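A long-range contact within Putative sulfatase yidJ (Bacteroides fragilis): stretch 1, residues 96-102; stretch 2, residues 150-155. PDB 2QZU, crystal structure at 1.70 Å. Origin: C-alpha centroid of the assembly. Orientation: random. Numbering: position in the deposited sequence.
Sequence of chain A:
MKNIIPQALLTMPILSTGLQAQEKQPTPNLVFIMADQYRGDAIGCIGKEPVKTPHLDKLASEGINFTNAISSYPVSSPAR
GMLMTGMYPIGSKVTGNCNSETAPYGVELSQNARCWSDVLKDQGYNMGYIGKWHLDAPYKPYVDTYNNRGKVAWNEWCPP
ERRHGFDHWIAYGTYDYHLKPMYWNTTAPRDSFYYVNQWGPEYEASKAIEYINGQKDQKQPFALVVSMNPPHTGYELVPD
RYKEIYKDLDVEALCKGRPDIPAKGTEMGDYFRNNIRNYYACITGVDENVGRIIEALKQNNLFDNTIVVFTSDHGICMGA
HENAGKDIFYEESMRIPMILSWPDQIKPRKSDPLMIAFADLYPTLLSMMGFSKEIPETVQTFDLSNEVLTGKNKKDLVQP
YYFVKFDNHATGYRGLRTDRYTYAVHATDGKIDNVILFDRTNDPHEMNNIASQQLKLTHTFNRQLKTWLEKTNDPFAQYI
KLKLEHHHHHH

Stretch 1, residues 96-102: GNCNSET
Stretch 2, residues 150-155: GKVAWN

Two irregular segments of the yidJ chain, 96-102 and 150-155, pack together without forming a regular helix or strand pairing, and bury 323 Å² between them, both sides summed. The closest CA atoms across the contact are those of N99 and W154, 4.2 Å apart; CA of S100 and CA of A153 are 5.2 Å apart. The pairs N99-W154 and S100-A153 therefore run in opposite sequence order. W154, N99 and S100 cover the most surface; W154, N99 and A153 are buried, while S100 and V152 stay partly exposed.

S100 and A153 form the polar centre. The amide N of S100 donates to O of A153 (2.8 Å, N-H...O angle 152°), and the amide N of A153 donates to OG of S100 (2.8 Å, 160°). Both polar backbone atoms of the alanine are thus satisfied by one serine, whose CA-to-CB bond points toward the second stretch and whose chi1 of 59° (p) brings the short hydroxyl into line. The same OG lies 3.3 Å from CA of V152 and 2.6 Å from a water that donates to O of K151 (2.9 Å), extending the link two residues back from A153. A153 adds only a methyl group here, its CB 4.1 Å from OG of S100.

N99 is extended (phi/psi -171/173), whereas residues 100-102 take helical angles without the regular bonding. Its p rotamer (chi1 58°, chi2 47°) turns OD1 back to its own stretch, where it accepts from N of T102 (2.9 Å) and, weakly, from N of E101 (2.8 Å). An asparagine suits this place because its carbonyl holds the turn while the rest of the side chain covers the indole. CB of N99 sits 3.9 Å from the centroid of the five-membered ring of W154, 13° off the ring normal, in a CH-pi contact; ND2 lies over a face of the same ring system, 3.6 Å from CH2 of W154. CA of N99 also approaches O of A153 to 3.1 Å.

W154 (phi/psi -121/-22) leaves its backbone sideways, but chi1 -70° (m) and chi2 67° bring the end of its side chain nearer the first stretch. The broad indole is long enough to reach past N99: its CZ3 meets CB of N97 at 3.6 Å, and its CE3 lies 3.8 Å from O of C98. Behind N97, O of that residue accepts from OG1 of T102 (2.7 Å).

V152, extended with chi1 t (-179°), sets CG1 against S100, 3.5 Å from OG, and against N99, 4.0 Å from CB.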

ATOM      1  N   GLY A  96     -13.496  19.766  -8.172  1.00  5.30           N
ATOM      2  CA  GLY A  96     -12.828  18.479  -8.154  1.00  7.90           C
ATOM      3  C   GLY A  96     -11.937  18.455  -6.930  1.00  8.78           C
ATOM      4  O   GLY A  96     -11.963  19.401  -6.144  1.00  8.31           O
ATOM      5  N   ASN A  97     -11.165  17.389  -6.745  1.00  8.78           N
ATOM      6  CA  ASN A  97     -10.261  17.312  -5.599  1.00  4.47           C
ATOM      7  C   ASN A  97      -9.151  18.331  -5.771  1.00  6.21           C
ATOM      8  O   ASN A  97      -8.751  18.645  -6.894  1.00  8.39           O
ATOM      9  CB  ASN A  97      -9.608  15.928  -5.494  1.00  3.40           C
ATOM     10  CG  ASN A  97     -10.489  14.910  -4.798  1.00  7.57           C
ATOM     11  OD1 ASN A  97     -10.544  13.749  -5.203  1.00 18.97           O
ATOM     12  ND2 ASN A  97     -11.173  15.336  -3.746  1.00  7.10           N
ATOM     13  N   CYS A  98      -8.651  18.843  -4.654  1.00  5.44           N
ATOM     14  CA  CYS A  98      -7.550  19.781  -4.711  1.00  2.47           C
ATOM     15  C   CYS A  98      -6.294  18.939  -4.879  1.00  4.29           C
ATOM     16  O   CYS A  98      -6.063  17.992  -4.125  1.00  5.78           O
ATOM     17  CB  CYS A  98      -7.460  20.604  -3.423  1.00  5.17           C
ATOM     18  SG  CYS A  98      -8.873  21.702  -3.160  1.00 10.30           S
ATOM     19  N   ASN A  99      -5.520  19.264  -5.906  1.00  5.20           N
ATOM     20  CA  ASN A  99      -4.262  18.595  -6.205  1.00  4.80           C
ATOM     21  C   ASN A  99      -3.617  19.418  -7.313  1.00  8.48           C
ATOM     22  O   ASN A  99      -4.234  20.349  -7.835  1.00  5.24           O
ATOM     23  CB  ASN A  99      -4.477  17.133  -6.649  1.00  4.19           C
ATOM     24  CG  ASN A  99      -5.377  17.003  -7.871  1.00  5.77           C
ATOM     25  OD1 ASN A  99      -5.209  17.709  -8.859  1.00  7.75           O
ATOM     26  ND2 ASN A  99      -6.333  16.078  -7.807  1.00  7.82           N
ATOM     27  N   SER A 100      -2.384  19.088  -7.675  1.00  7.13           N
ATOM     28  CA  SER A 100      -1.691  19.854  -8.705  1.00  9.80           C
ATOM     29  C   SER A 100      -2.312  19.781 -10.098  1.00  8.16           C
ATOM     30  O   SER A 100      -2.042  20.636 -10.939  1.00 10.99           O
ATOM     31  CB  SER A 100      -0.217  19.440  -8.763  1.00 11.26           C
ATOM     32  OG  SER A 100      -0.077  18.066  -9.046  1.00 11.99           O
ATOM     33  N   GLU A 101      -3.142  18.772 -10.346  1.00  6.48           N
ATOM     34  CA  GLU A 101      -3.788  18.634 -11.648  1.00 10.50           C
ATOM     35  C   GLU A 101      -4.912  19.660 -11.810  1.00  9.58           C
ATOM     36  O   GLU A 101      -5.121  20.202 -12.894  1.00 12.20           O
ATOM     37  CB  GLU A 101      -4.362  17.220 -11.813  1.00 11.04           C
ATOM     38  CG  GLU A 101      -5.118  16.998 -13.116  1.00 19.13           C
ATOM     39  CD  GLU A 101      -5.678  15.591 -13.243  1.00 21.96           C
ATOM     40  OE1 GLU A 101      -6.559  15.217 -12.440  1.00 25.62           O
ATOM     41  OE2 GLU A 101      -5.232  14.856 -14.150  1.00 37.04           O
ATOM     42  N   THR A 102      -5.631  19.929 -10.723  1.00  8.14           N
ATOM     43  CA  THR A 102      -6.739  20.875 -10.768  1.00  6.30           C
ATOM     44  C   THR A 102      -6.344  22.294 -10.373  1.00  8.39           C
ATOM     45  O   THR A 102      -7.098  23.239 -10.603  1.00 11.19           O
ATOM     46  CB  THR A 102      -7.885  20.418  -9.848  1.00 10.99           C
ATOM     47  OG1 THR A 102      -7.428  20.398  -8.490  1.00  5.82           O
ATOM     48  CG2 THR A 102      -8.352  19.023 -10.238  1.00  7.81           C
ATOM     49  N   GLY A 150       6.143  12.594  -7.319  1.00 12.11           N
ATOM     50  CA  GLY A 150       5.606  12.079  -8.562  1.00 19.32           C
ATOM     51  C   GLY A 150       4.978  13.138  -9.447  1.00 14.96           C
ATOM     52  O   GLY A 150       5.238  14.330  -9.295  1.00 18.86           O
ATOM     53  N   LYS A 151       4.131  12.692 -10.368  1.00 14.66           N
ATOM     54  CA  LYS A 151       3.470  13.582 -11.314  1.00 16.28           C
ATOM     55  C   LYS A 151       2.431  14.514 -10.701  1.00 16.99           C
ATOM     56  O   LYS A 151       2.314  15.668 -11.116  1.00 19.59           O
ATOM     57  CB  LYS A 151       2.824  12.757 -12.421  1.00 16.33           C
ATOM     58  N   VAL A 152       1.680  14.022  -9.718  1.00 11.22           N
ATOM     59  CA  VAL A 152       0.632  14.827  -9.094  1.00  9.68           C
ATOM     60  C   VAL A 152       0.750  14.948  -7.573  1.00  8.32           C
ATOM     61  O   VAL A 152       0.846  13.941  -6.867  1.00  9.99           O
ATOM     62  CB  VAL A 152      -0.766  14.248  -9.436  1.00 11.00           C
ATOM     63  CG1 VAL A 152      -1.855  15.094  -8.799  1.00  7.49           C
ATOM     64  CG2 VAL A 152      -0.947  14.188 -10.955  1.00 14.39           C
ATOM     65  N   ALA A 153       0.729  16.190  -7.086  1.00  8.12           N
ATOM     66  CA  ALA A 153       0.822  16.490  -5.653  1.00  5.49           C
ATOM     67  C   ALA A 153      -0.574  16.747  -5.094  1.00  7.44           C
ATOM     68  O   ALA A 153      -1.415  17.353  -5.764  1.00  8.06           O
ATOM     69  CB  ALA A 153       1.708  17.710  -5.426  1.00  9.92           C
ATOM     70  N   TRP A 154      -0.807  16.314  -3.856  1.00  5.34           N
ATOM     71  CA  TRP A 154      -2.120  16.454  -3.230  1.00  5.21           C
ATOM     72  C   TRP A 154      -2.185  17.243  -1.929  1.00  9.62           C
ATOM     73  O   TRP A 154      -3.247  17.736  -1.551  1.00 11.58           O
ATOM     74  CB  TRP A 154      -2.703  15.064  -2.949  1.00 11.02           C
ATOM     75  CG  TRP A 154      -3.114  14.307  -4.163  1.00  7.82           C
ATOM     76  CD1 TRP A 154      -2.301  13.809  -5.137  1.00 13.13           C
ATOM     77  CD2 TRP A 154      -4.454  13.998  -4.557  1.00  8.60           C
ATOM     78  NE1 TRP A 154      -3.051  13.210  -6.120  1.00  9.73           N
ATOM     79  CE2 TRP A 154      -4.379  13.312  -5.790  1.00 10.08           C
ATOM     80  CE3 TRP A 154      -5.716  14.236  -3.990  1.00  8.90           C
ATOM     81  CZ2 TRP A 154      -5.515  12.860  -6.470  1.00  6.56           C
ATOM     82  CZ3 TRP A 154      -6.848  13.787  -4.666  1.00 15.42           C
ATOM     83  CH2 TRP A 154      -6.738  13.107  -5.892  1.00  8.14           C
ATOM     84  N   ASN A 155      -1.056  17.358  -1.242  1.00  7.04           N
ATOM     85  CA  ASN A 155      -1.031  18.020   0.051  1.00  9.07           C
ATOM     86  C   ASN A 155      -0.435  19.420   0.011  1.00 10.89           C
ATOM     87  O   ASN A 155       0.570  19.665  -0.652  1.00 15.92           O
ATOM     88  CB  ASN A 155      -0.280  17.111   1.029  1.00  7.25           C
ATOM     89  CG  ASN A 155      -0.287  17.628   2.451  1.00  7.94           C
ATOM     90  OD1 ASN A 155      -1.311  18.066   2.973  1.00  3.58           O
ATOM     91  ND2 ASN A 155       0.868  17.558   3.095  1.00  8.49           N
TER
HETATM   92  O   HOH W   1       0.536  17.864 -11.585  1.00 17.28           O